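Local coordinates for protein glyoxylate reductase (Paecilomyces sp. J18, PDB 3WNV) that probably catalyses the NAD(P)H-dependent reduction of glyoxylate to glycolate, as a fungal member of the D-isomer-specific 2-hydroxyacid dehydrogenase family, at residues L311-A314 with G318-L321; A53-N58 with E302-V307. One frame throughout, in Å; residues are numbered along the deposited sequence.

Interaction 1: residues L311-A314 with G318-L321; sequences LRSA and GELL
With OG anti to its own N (chi1 -174°), Ser-313 in the last turns of helix 297-317 donates its hydroxyl hydrogen to the backbone carbonyl of Glu-319, OG to O 2.7 Å. The donor stands above the carbonyl plane, 44° out of it. A water donates one hydrogen to Ser-313 OG (2.9 Å) and the other to Glu-319 OE2 (3.0 Å), and thus the same hydroxyl is held by the main chain and, through the water, by the side chain of one residue. Gly-318, the first residue beyond the helix to leave helical geometry, takes positive phi (75°), which favours glycine and is common where helices end; its N makes two weak, bent bonds, to Ala-314 O at 2.8 Å and to Ser-313 O at 3.1 Å. Packing fills in around this: Leu-321 CD2 lies 3.7 Å from Ser-313 OG, and Leu-320 CD2 reaches back to Ala-314 CB at 4.1 Å. An alanine in place of Ser-313 would probably leave the Glu-319 carbonyl without its hydroxyl donor and the water without one acceptor, letting the returning chain shift away from the helix. Asn-310 OD1 takes the N-H of Leu-321. On the sheet, Ala-314 and Leu-320 both touch Tyr-81 of strand 81-85, and Leu-320 extends to strand 103-105.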
# COMPACT_ATOMS: atom_id res chain seq x y z
N LEU A 311 19.07 6.99 -1.67
CA LEU A 311 20.18 6.70 -2.58
C LEU A 311 21.41 7.55 -2.36
O LEU A 311 22.54 7.06 -2.34
CB LEU A 311 19.71 6.88 -4.03
CG LEU A 311 18.89 5.72 -4.53
CD1 LEU A 311 18.10 6.11 -5.78
CD2 LEU A 311 19.83 4.57 -4.80
N ARG A 312 21.21 8.84 -2.24
CA ARG A 312 22.32 9.76 -2.07
C ARG A 312 23.04 9.48 -0.75
O ARG A 312 24.28 9.46 -0.69
CB ARG A 312 21.82 11.21 -2.13
CG ARG A 312 22.93 12.22 -1.88
CD ARG A 312 22.39 13.63 -1.97
NE ARG A 312 22.09 14.02 -3.35
CZ ARG A 312 23.01 14.48 -4.21
NH1 ARG A 312 24.27 14.57 -3.81
NH2 ARG A 312 22.68 14.83 -5.45
N SER A 313 22.27 9.21 0.30
CA SER A 313 22.86 8.87 1.60
C SER A 313 23.66 7.57 1.49
O SER A 313 24.76 7.46 2.05
CB SER A 313 21.75 8.70 2.63
OG SER A 313 22.30 8.51 3.93
N ALA A 314 23.12 6.61 0.77
CA ALA A 314 23.80 5.31 0.62
C ALA A 314 25.15 5.47 -0.06
O ALA A 314 26.18 4.99 0.42
CB ALA A 314 22.93 4.37 -0.15
N GLY A 318 27.05 5.64 3.01
CA GLY A 318 26.97 4.20 3.25
C GLY A 318 25.91 3.88 4.27
O GLY A 318 26.01 2.92 5.05
N GLU A 319 24.87 4.70 4.28
CA GLU A 319 23.73 4.41 5.14
C GLU A 319 22.41 4.89 4.52
O GLU A 319 22.38 5.82 3.73
CB GLU A 319 23.94 4.98 6.54
CG GLU A 319 23.94 6.49 6.61
CD GLU A 319 25.01 7.01 7.54
OE1 GLU A 319 26.03 6.30 7.72
OE2 GLU A 319 24.86 8.13 8.06
N LEU A 320 21.33 4.21 4.88
CA LEU A 320 20.01 4.57 4.41
C LEU A 320 19.29 5.50 5.40
O LEU A 320 19.66 5.60 6.58
CB LEU A 320 19.18 3.30 4.17
CG LEU A 320 19.64 2.38 3.05
CD1 LEU A 320 18.88 1.04 3.10
CD2 LEU A 320 19.47 3.06 1.68
N LEU A 321 18.26 6.19 4.91
CA LEU A 321 17.44 7.05 5.75
C LEU A 321 16.24 6.28 6.30
O LEU A 321 15.91 6.41 7.48
CB LEU A 321 16.95 8.25 4.94
CG LEU A 321 18.05 9.10 4.33
CD1 LEU A 321 17.44 10.36 3.73
CD2 LEU A 321 19.08 9.46 5.38
O HOH W 1 22.74 9.64 6.55

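Interaction 2: residues A53-N58 with E302-V307; sequences AIYRSN and EMELLV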
# COMPACT_ATOMS: atom_id res chain seq x y z
N ALA A 53 23.90 0.58 -6.34
CA ALA A 53 22.56 0.87 -5.82
C ALA A 53 21.52 0.88 -6.93
O ALA A 53 21.81 1.30 -8.04
CB ALA A 53 22.54 2.19 -5.12
N ILE A 54 20.29 0.51 -6.58
CA ILE A 54 19.24 0.38 -7.58
C ILE A 54 18.05 1.16 -7.08
O ILE A 54 17.65 1.01 -5.92
CB ILE A 54 18.80 -1.09 -7.72
CG1 ILE A 54 19.84 -1.90 -8.50
CG2 ILE A 54 17.42 -1.18 -8.42
CD1 ILE A 54 19.51 -3.43 -8.48
N TYR A 55 17.46 1.98 -7.94
CA TYR A 55 16.18 2.62 -7.63
C TYR A 55 15.12 1.78 -8.29
O TYR A 55 15.22 1.51 -9.48
CB TYR A 55 16.15 4.03 -8.30
CG TYR A 55 14.83 4.79 -8.13
CD1 TYR A 55 13.65 4.35 -8.74
CD2 TYR A 55 14.79 5.98 -7.41
CE1 TYR A 55 12.42 5.06 -8.59
CE2 TYR A 55 13.59 6.69 -7.25
CZ TYR A 55 12.41 6.22 -7.83
OH TYR A 55 11.26 6.95 -7.68
N ARG A 56 14.07 1.40 -7.54
CA ARG A 56 12.95 0.73 -8.19
C ARG A 56 11.68 1.19 -7.54
O ARG A 56 11.70 1.86 -6.49
CB ARG A 56 13.09 -0.80 -8.08
CG ARG A 56 12.87 -1.36 -6.68
CD ARG A 56 12.93 -2.88 -6.68
NE ARG A 56 11.83 -3.49 -7.48
CZ ARG A 56 10.61 -3.78 -6.99
NH1 ARG A 56 10.30 -3.51 -5.73
NH2 ARG A 56 9.70 -4.37 -7.77
N SER A 57 10.55 0.79 -8.11
CA SER A 57 9.24 1.15 -7.53
C SER A 57 8.22 0.02 -7.59
O SER A 57 8.42 -0.98 -8.29
CB SER A 57 8.67 2.35 -8.27
OG SER A 57 8.47 2.02 -9.64
N ASN A 58 7.09 0.18 -6.89
CA ASN A 58 6.02 -0.81 -7.03
C ASN A 58 5.55 -0.90 -8.47
O ASN A 58 5.38 -2.00 -9.01
CB ASN A 58 4.86 -0.50 -6.08
CG ASN A 58 5.12 -0.98 -4.66
OD1 ASN A 58 5.74 -2.04 -4.43
ND2 ASN A 58 4.65 -0.21 -3.69
N GLU A 302 6.89 13.57 -3.34
CA GLU A 302 7.54 13.39 -2.03
C GLU A 302 8.11 11.97 -1.91
O GLU A 302 9.19 11.77 -1.34
CB GLU A 302 6.57 13.62 -0.89
CG GLU A 302 7.18 13.40 0.50
CD GLU A 302 8.22 14.46 0.90
OE1 GLU A 302 8.38 15.50 0.20
OE2 GLU A 302 8.91 14.23 1.92
N MET A 303 7.39 11.00 -2.47
CA MET A 303 7.86 9.60 -2.41
C MET A 303 9.16 9.44 -3.24
O MET A 303 10.14 8.91 -2.75
CB MET A 303 6.77 8.65 -2.87
CG MET A 303 5.54 8.46 -1.87
SD MET A 303 4.23 7.70 -2.79
CE MET A 303 4.76 5.99 -2.69
N GLU A 304 9.14 9.88 -4.50
CA GLU A 304 10.39 9.91 -5.29
C GLU A 304 11.58 10.59 -4.60
O GLU A 304 12.70 10.05 -4.66
CB GLU A 304 10.15 10.50 -6.67
CG GLU A 304 9.29 9.59 -7.51
CD GLU A 304 9.07 10.07 -8.92
OE1 GLU A 304 9.29 11.27 -9.23
OE2 GLU A 304 8.61 9.25 -9.74
N LEU A 305 11.37 11.76 -4.01
CA LEU A 305 12.46 12.50 -3.36
C LEU A 305 13.04 11.71 -2.18
O LEU A 305 14.26 11.74 -1.96
CB LEU A 305 12.00 13.90 -2.92
CG LEU A 305 11.71 14.87 -4.06
CD1 LEU A 305 11.18 16.18 -3.50
CD2 LEU A 305 12.95 15.12 -4.89
N LEU A 306 12.16 11.03 -1.43
CA LEU A 306 12.60 10.19 -0.32
C LEU A 306 13.47 9.03 -0.80
O LEU A 306 14.50 8.74 -0.19
CB LEU A 306 11.39 9.66 0.49
CG LEU A 306 11.72 8.81 1.73
CD1 LEU A 306 12.67 9.53 2.71
CD2 LEU A 306 10.40 8.48 2.39
N VAL A 307 13.10 8.39 -1.90
CA VAL A 307 13.94 7.33 -2.45
C VAL A 307 15.29 7.88 -2.89
O VAL A 307 16.34 7.27 -2.65
CB VAL A 307 13.24 6.64 -3.65
CG1 VAL A 307 14.06 5.42 -4.11
CG2 VAL A 307 11.84 6.19 -3.24
O HOH W 2 9.32 6.61 -9.51
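Val-307 meets the ring of Tyr-55 in the apolar part of this contact, which shows how one large side chain can span the gap between a strand and the helix packed on it. Methyl CG1 of Val-307 comes in obliquely and lies 3.4 Å from both CD2 and CE2 of the ring, while Val-307 CB stands 3.6 Å from CE2. The nearest backbones, those of Tyr-55 and Val-307, remain 7.4 Å apart between CA atoms, and the ring bridges that distance because its CG is anti to the backbone N (chi1 177°), which sends it along the strand's flank to the helix. Leu-308 and Leu-311, further along the same helix, also touch the tyrosine side chain.

Strand 51-57 is the middle strand of a five-stranded parallel sheet with the order 2-1-3-4-5, and helix 297-317, near the C-terminal end of the chain, lies against it. This is the flavodoxin-like, substrate-binding domain of the 2-hydroxyacid dehydrogenases, to which the chain returns after building the Rossmann-type domain.

The polar part gathers at the phenol. Tyr-55 OH rests 3.3 Å from Glu-304 CG, a van der Waals contact, and ring and carboxylate planes stand 75° apart. Hydroxyl and carboxylate are joined indirectly: a water takes the tyrosine's hydrogen at 2.7 Å from OH and donates to Glu-304 OE2, also at 2.7 Å. Asn-85 ND2 is a second partner of the hydroxyl. The carboxylate itself is gripped by main-chain N-H groups beyond strand 5-9, OE1 by His-14 N and OE2 by Val-13 N, which fixes its rotation.

Helix 297-317 is common to both contacts, whose centres lie about 12 Å apart. Interaction 2 uses an early part of the helix and joins it to strand 51-57, some 240 residues upstream, whereas interaction 1 closes its C-terminal end through the chain that follows directly. The two touch through Leu-311, which sets CD2 3.6 Å from Ala-53 CB and CD1 3.7 Å from Tyr-55 CD2, so the apolar packing of interaction 2 continues to the helix turn from which interaction 1 begins. Together they illustrate how a C-terminal helix can complete a domain begun by N-terminal strands: one contact packs it against the sheet, the other turns the chain back along it.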